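Local coordinates for protein (R)-specific enoyl-CoA hydratase (Aeromonas punctata, PDB 1IQ6) that catalyses the reversible hydration of short-chain trans-2-enoyl-CoA to (3R)-3-hydroxyacyl-CoA, working as a homodimer in polyhydroxyalkanoate biosynthesis, at residues Ser63-Leu66 / Gly67-Pro71; Gln4-Glu7 / Val8-Ala12; Asp32-Pro35 / Leu36-Asp39. All blocks are in the same frame, centred on the assembly; numbering follows the deposited sequence.

Contact 1: residues Ser63-Leu66 / Gly67-Pro71; sequences SGLL and GQQLP
Leu65 and Leu66 meet the residues that follow them where helix 55-68, the central helix of the hot dog fold, runs out. The tight part is on the buried side. Leu65 O takes two bonds, from Gln69 N at 2.9 Å and from Leu70 N, also 2.9 Å and the straighter of the two at 166°; the donors arrive from opposite faces of its carbonyl plane. The peptide before Pro71 is cis, and Leu70 O turns back over Leu66, 3.2 Å from its CA in a nearly straight CA-H...O contact. Leu66 CD2 lies alongside the proline ring, 4.0 Å from Pro71 CD, and the leucine packs on Ala129 and Val131 of strand 123-132.

The loose, solvent side belongs to Gln69. It has CG beside its backbone N (chi1 -68°), and its extended chain crosses Leu65 at a slant, with NE2 3.8 Å from Leu65 CD2. Gln68 lies at the dimer interface, bent at chi2 (-67°), and its OE1 accepts from Phe33 N of the second subunit. The end of the helix is thus closed largely by backbone bonds, while leucines pack it on the sheet, Leu65 on Leu14, Ala96 and Val98, and a glutamine amide reaches across the dimer interface.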
loop_
_atom_site.group_PDB
_atom_site.type_symbol
_atom_site.label_atom_id
_atom_site.label_comp_id
_atom_site.label_asym_id
_atom_site.label_seq_id
_atom_site.Cartn_x
_atom_site.Cartn_y
_atom_site.Cartn_z
ATOM N N SER B 63 1.852 1.305 7.578
ATOM C CA SER B 63 0.875 0.531 8.335
ATOM C C SER B 63 1.514 0.051 9.637
ATOM O O SER B 63 0.885 0.073 10.693
ATOM C CB SER B 63 0.387 -0.664 7.507
ATOM O OG SER B 63 -0.859 -1.146 7.988
ATOM N N GLY B 64 2.775 -0.367 9.552
ATOM C CA GLY B 64 3.485 -0.830 10.728
ATOM C C GLY B 64 3.685 0.270 11.759
ATOM O O GLY B 64 3.447 0.068 12.947
ATOM N N LEU B 65 4.129 1.438 11.311
ATOM C CA LEU B 65 4.342 2.549 12.231
ATOM C C LEU B 65 3.032 3.052 12.827
ATOM O O LEU B 65 2.937 3.293 14.034
ATOM C CB LEU B 65 5.050 3.704 11.520
ATOM C CG LEU B 65 6.556 3.535 11.334
ATOM C CD1 LEU B 65 7.108 4.686 10.502
ATOM C CD2 LEU B 65 7.228 3.485 12.702
ATOM N N LEU B 66 2.021 3.203 11.981
ATOM C CA LEU B 66 0.724 3.693 12.426
ATOM C C LEU B 66 0.040 2.757 13.416
ATOM O O LEU B 66 -0.548 3.206 14.397
ATOM C CB LEU B 66 -0.190 3.919 11.218
ATOM C CG LEU B 66 0.228 5.011 10.226
ATOM C CD1 LEU B 66 -0.612 4.899 8.954
ATOM C CD2 LEU B 66 0.068 6.387 10.869
ATOM N N GLY B 67 0.127 1.455 13.166
ATOM C CA GLY B 67 -0.523 0.501 14.046
ATOM C C GLY B 67 0.272 0.044 15.253
ATOM O O GLY B 67 -0.308 -0.388 16.252
ATOM N N GLN B 68 1.594 0.143 15.182
ATOM C CA GLN B 68 2.430 -0.305 16.286
ATOM C C GLN B 68 2.957 0.802 17.193
ATOM O O GLN B 68 3.157 0.581 18.388
ATOM C CB GLN B 68 3.612 -1.117 15.744
ATOM C CG GLN B 68 3.207 -2.363 14.972
ATOM C CD GLN B 68 2.554 -3.415 15.851
ATOM O OE1 GLN B 68 2.042 -4.419 15.357
ATOM N NE2 GLN B 68 2.575 -3.194 17.159
ATOM N N GLN B 69 3.165 1.994 16.642
ATOM C CA GLN B 69 3.714 3.082 17.440
ATOM C C GLN B 69 2.927 4.385 17.526
ATOM O O GLN B 69 2.645 4.870 18.622
ATOM C CB GLN B 69 5.131 3.404 16.955
ATOM C CG GLN B 69 6.146 2.307 17.234
ATOM C CD GLN B 69 7.532 2.656 16.732
ATOM O OE1 GLN B 69 8.050 3.742 17.004
ATOM N NE2 GLN B 69 8.147 1.734 16.001
ATOM N N LEU B 70 2.572 4.954 16.380
ATOM C CA LEU B 70 1.877 6.237 16.377
ATOM C C LEU B 70 0.869 6.356 15.237
ATOM O O LEU B 70 1.257 6.368 14.070
ATOM C CB LEU B 70 2.924 7.344 16.253
ATOM C CG LEU B 70 2.484 8.802 16.352
ATOM C CD1 LEU B 70 2.096 9.117 17.793
ATOM C CD2 LEU B 70 3.626 9.705 15.907
ATOM N N PRO B 71 -0.434 6.493 15.558
ATOM C CA PRO B 71 -1.051 6.548 16.890
ATOM C C PRO B 71 -0.859 5.279 17.715
ATOM O O PRO B 71 -0.900 5.319 18.946
ATOM C CB PRO B 71 -2.523 6.814 16.576
ATOM C CG PRO B 71 -2.467 7.547 15.268
ATOM C CD PRO B 71 -1.445 6.737 14.518
#

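Contact 2: residues Gln4-Glu7 / Val8-Ala12; sequences QSLE and VGQKA
Gln10 OE1 accepts from Glu7 N at 2.9 Å, the shortest direct bond between the two segments, at a type II beta turn, Glu7 to Gln10, that leads into strand 11-17. The turn itself is closed by Gln10 N to Glu7 O, 3.1 Å, with Gly9 at its third position taking a positive phi of 102°. What distinguishes it is the way the glutamine folds back along the incoming chain. With CG beside its own backbone N (chi1 -66°) and the rest extended, the side chain passes Glu7 O and brings its amide up to the backbone of the segment before.

Both ends of that amide are used. The N-H of Glu7 comes in above the carbonyl plane of Gln10, 84° out of it and so not on a lone pair, whereas Gln10 NE2 gives a longer bond of 3.3 Å to Ser5 O and lies in the plane of that carbonyl. Together with a water they probably hold the amide in this orientation. Leu6 packs on Val100 and Leu103 of strand 93-103. Glu7 is at the surface; the water accepts from Gln10 NE2 at 2.7 Å and donates a weak bond to Glu7 OE2.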
loop_
_atom_site.group_PDB
_atom_site.type_symbol
_atom_site.label_atom_id
_atom_site.label_comp_id
_atom_site.label_asym_id
_atom_site.label_seq_id
_atom_site.Cartn_x
_atom_site.Cartn_y
_atom_site.Cartn_z
ATOM N N GLN B 4 -0.565 8.831 27.802
ATOM C CA GLN B 4 0.018 9.896 26.995
ATOM C C GLN B 4 -0.890 10.233 25.821
ATOM O O GLN B 4 -1.131 9.401 24.948
ATOM C CB GLN B 4 1.402 9.477 26.494
ATOM C CG GLN B 4 2.431 9.350 27.610
ATOM C CD GLN B 4 3.800 8.917 27.119
ATOM O OE1 GLN B 4 4.756 8.863 27.893
ATOM N NE2 GLN B 4 3.901 8.603 25.833
ATOM N N SER B 5 -1.395 11.460 25.808
ATOM C CA SER B 5 -2.286 11.901 24.748
ATOM C C SER B 5 -1.538 12.108 23.439
ATOM O O SER B 5 -0.347 12.419 23.430
ATOM C CB SER B 5 -2.976 13.207 25.147
ATOM O OG SER B 5 -2.030 14.250 25.311
ATOM N N LEU B 6 -2.251 11.929 22.334
ATOM C CA LEU B 6 -1.668 12.123 21.018
ATOM C C LEU B 6 -1.582 13.630 20.808
ATOM O O LEU B 6 -2.505 14.363 21.171
ATOM C CB LEU B 6 -2.561 11.488 19.951
ATOM C CG LEU B 6 -1.999 11.415 18.532
ATOM C CD1 LEU B 6 -0.738 10.572 18.529
ATOM C CD2 LEU B 6 -3.038 10.812 17.598
ATOM N N GLU B 7 -0.475 14.094 20.237
ATOM C CA GLU B 7 -0.287 15.520 20.007
ATOM C C GLU B 7 0.350 15.823 18.660
ATOM O O GLU B 7 1.172 15.057 18.152
ATOM C CB GLU B 7 0.598 16.128 21.102
ATOM C CG GLU B 7 0.038 16.032 22.510
ATOM C CD GLU B 7 0.945 16.690 23.534
ATOM O OE1 GLU B 7 1.235 17.896 23.384
ATOM O OE2 GLU B 7 1.370 16.004 24.489
ATOM N N VAL B 8 -0.041 16.953 18.086
ATOM C CA VAL B 8 0.510 17.394 16.817
ATOM C C VAL B 8 2.009 17.562 17.021
ATOM O O VAL B 8 2.449 18.112 18.033
ATOM C CB VAL B 8 -0.106 18.747 16.390
ATOM C CG1 VAL B 8 0.644 19.311 15.188
ATOM C CG2 VAL B 8 -1.575 18.556 16.060
ATOM N N GLY B 9 2.794 17.072 16.067
ATOM C CA GLY B 9 4.234 17.185 16.176
ATOM C C GLY B 9 4.920 15.909 16.626
ATOM O O GLY B 9 6.132 15.772 16.467
ATOM N N GLN B 10 4.162 14.981 17.206
ATOM C CA GLN B 10 4.750 13.720 17.646
ATOM C C GLN B 10 5.151 12.939 16.401
ATOM O O GLN B 10 4.480 13.010 15.367
ATOM C CB GLN B 10 3.758 12.918 18.488
ATOM C CG GLN B 10 3.418 13.594 19.814
ATOM C CD GLN B 10 2.453 12.790 20.656
ATOM O OE1 GLN B 10 1.618 12.057 20.130
ATOM N NE2 GLN B 10 2.546 12.942 21.975
ATOM N N LYS B 11 6.251 12.206 16.499
ATOM C CA LYS B 11 6.743 11.449 15.357
ATOM C C LYS B 11 7.288 10.082 15.731
ATOM O O LYS B 11 7.567 9.799 16.894
ATOM C CB LYS B 11 7.821 12.253 14.632
ATOM C CG LYS B 11 8.979 12.682 15.509
ATOM C CD LYS B 11 9.952 13.566 14.734
ATOM C CE LYS B 11 11.077 14.076 15.624
ATOM N NZ LYS B 11 11.908 12.979 16.191
ATOM N N ALA B 12 7.431 9.233 14.722
ATOM C CA ALA B 12 7.947 7.887 14.912
ATOM C C ALA B 12 8.607 7.457 13.619
ATOM O O ALA B 12 8.248 7.924 12.537
ATOM C CB ALA B 12 6.818 6.929 15.261
HETATM O O HOH W 1 4.040 14.922 23.107
#

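Contact 3: residues Asp32-Pro35 / Leu36-Asp39; sequences DFNP and LHLD
The carboxylate of Asp32 and the imidazole of His37 stand almost square to each other, their planes 81° apart, with Asp32 OD2 3.8 Å from His37 NE2; the two are neighbours without a bond between them. Asp32 CG is anti to the backbone N (chi1 -177°), which lets OD1 accept from Asn34 N at 3.0 Å, on the anti side and tilted from the carboxylate plane, in an Asx turn. OD2 is taken by Ser63 OG of the second subunit. His37 lies against the stem of Asn34, CD2 3.6 Å from Asn34 CB. Its ND1 is hydrogen-bonded to Ile52 O, which fixes the ring's rotation, and His54 stacks on it.

Asn34 turns its amide away from the histidine, across Leu36, and OD1 accepts from Gly74 N of the second subunit. The backbone between them turns back on itself: His37 N gives a 2.9 Å bond to Asn34 O, and Pro35 O receives both Leu38 N and Asp39 N, the latter at 3.0 Å. Asp39 then N-caps helix 40-44 through Ala41 N. The Asp-x-Asn-Pro-Leu-His run belongs to the hydratase 2 motif, and residues Asp32 to His37 probably bind the (3R)-3-hydroxyacyl-CoA, as in relatives.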
loop_
_atom_site.group_PDB
_atom_site.type_symbol
_atom_site.label_atom_id
_atom_site.label_comp_id
_atom_site.label_asym_id
_atom_site.label_seq_id
_atom_site.Cartn_x
_atom_site.Cartn_y
_atom_site.Cartn_z
ATOM N N ASP B 32 1.991 -8.875 -8.239
ATOM C CA ASP B 32 2.779 -7.980 -9.090
ATOM C C ASP B 32 4.175 -8.532 -9.344
ATOM O O ASP B 32 5.103 -8.301 -8.560
ATOM C CB ASP B 32 2.901 -6.582 -8.466
ATOM C CG ASP B 32 3.661 -5.608 -9.365
ATOM O OD1 ASP B 32 4.091 -6.018 -10.462
ATOM O OD2 ASP B 32 3.821 -4.430 -8.979
ATOM N N PHE B 33 4.320 -9.258 -10.445
ATOM C CA PHE B 33 5.601 -9.839 -10.813
ATOM C C PHE B 33 6.285 -9.020 -11.912
ATOM O O PHE B 33 6.996 -9.564 -12.757
ATOM C CB PHE B 33 5.407 -11.287 -11.274
ATOM C CG PHE B 33 4.756 -12.165 -10.243
ATOM C CD1 PHE B 33 3.369 -12.254 -10.158
ATOM C CD2 PHE B 33 5.530 -12.882 -9.338
ATOM C CE1 PHE B 33 2.760 -13.048 -9.182
ATOM C CE2 PHE B 33 4.935 -13.678 -8.357
ATOM C CZ PHE B 33 3.548 -13.760 -8.280
ATOM N N ASN B 34 6.059 -7.708 -11.890
ATOM C CA ASN B 34 6.665 -6.800 -12.865
ATOM C C ASN B 34 8.174 -7.071 -12.839
ATOM O O ASN B 34 8.806 -6.992 -11.783
ATOM C CB ASN B 34 6.386 -5.346 -12.453
ATOM C CG ASN B 34 6.622 -4.349 -13.578
ATOM O OD1 ASN B 34 7.304 -4.642 -14.555
ATOM N ND2 ASN B 34 6.060 -3.150 -13.430
ATOM N N PRO B 35 8.770 -7.408 -13.995
ATOM C CA PRO B 35 10.209 -7.689 -14.057
ATOM C C PRO B 35 11.108 -6.570 -13.529
ATOM O O PRO B 35 12.281 -6.799 -13.236
ATOM C CB PRO B 35 10.442 -8.003 -15.540
ATOM C CG PRO B 35 9.313 -7.295 -16.237
ATOM C CD PRO B 35 8.150 -7.547 -15.323
ATOM N N LEU B 36 10.552 -5.367 -13.401
ATOM C CA LEU B 36 11.308 -4.228 -12.885
ATOM C C LEU B 36 11.774 -4.502 -11.458
ATOM O O LEU B 36 12.768 -3.938 -10.999
ATOM C CB LEU B 36 10.446 -2.956 -12.880
ATOM C CG LEU B 36 10.195 -2.181 -14.175
ATOM C CD1 LEU B 36 9.313 -2.978 -15.102
ATOM C CD2 LEU B 36 9.533 -0.855 -13.844
ATOM N N HIS B 37 11.051 -5.379 -10.768
ATOM C CA HIS B 37 11.359 -5.711 -9.381
ATOM C C HIS B 37 12.142 -7.005 -9.178
ATOM O O HIS B 37 12.527 -7.312 -8.050
ATOM C CB HIS B 37 10.059 -5.825 -8.575
ATOM C CG HIS B 37 9.125 -4.672 -8.757
ATOM N ND1 HIS B 37 9.474 -3.375 -8.450
ATOM C CD2 HIS B 37 7.848 -4.622 -9.205
ATOM C CE1 HIS B 37 8.452 -2.574 -8.701
ATOM N NE2 HIS B 37 7.453 -3.306 -9.160
ATOM N N LEU B 38 12.401 -7.752 -10.248
ATOM C CA LEU B 38 13.078 -9.039 -10.091
ATOM C C LEU B 38 14.221 -9.399 -11.047
ATOM O O LEU B 38 15.228 -9.972 -10.626
ATOM C CB LEU B 38 12.025 -10.149 -10.157
ATOM C CG LEU B 38 10.749 -9.940 -9.333
ATOM C CD1 LEU B 38 9.679 -10.927 -9.770
ATOM C CD2 LEU B 38 11.060 -10.095 -7.852
ATOM N N ASP B 39 14.060 -9.072 -12.324
ATOM C CA ASP B 39 15.051 -9.414 -13.347
ATOM C C ASP B 39 16.134 -8.364 -13.600
ATOM O O ASP B 39 15.852 -7.278 -14.102
ATOM C CB ASP B 39 14.311 -9.725 -14.654
ATOM C CG ASP B 39 15.236 -10.173 -15.768
ATOM O OD1 ASP B 39 14.721 -10.486 -16.861
ATOM O OD2 ASP B 39 16.466 -10.212 -15.565
#

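In the fold
Contact 1 is the buried one, contact 2 lies at the surface and contact 3 is partly buried. The first two touch: Leu70 CD1 packs on Leu6 CD1 at 3.3 Å, so the end of helix 55-68 and the lead-in to strand 11-17 share an apolar seam. Contact 3 lies on the opposite side of the chain's centre, its centre about 28 Å from that of contact 1. Dimerisation brings them together, since contact 1 of one subunit meets contact 3 of the other through polar bonds. Backbone bonds and leucines dominate contact 1, a glutamine amide with water contact 2, and an aspartate beside a histidine contact 3, at the probable substrate site.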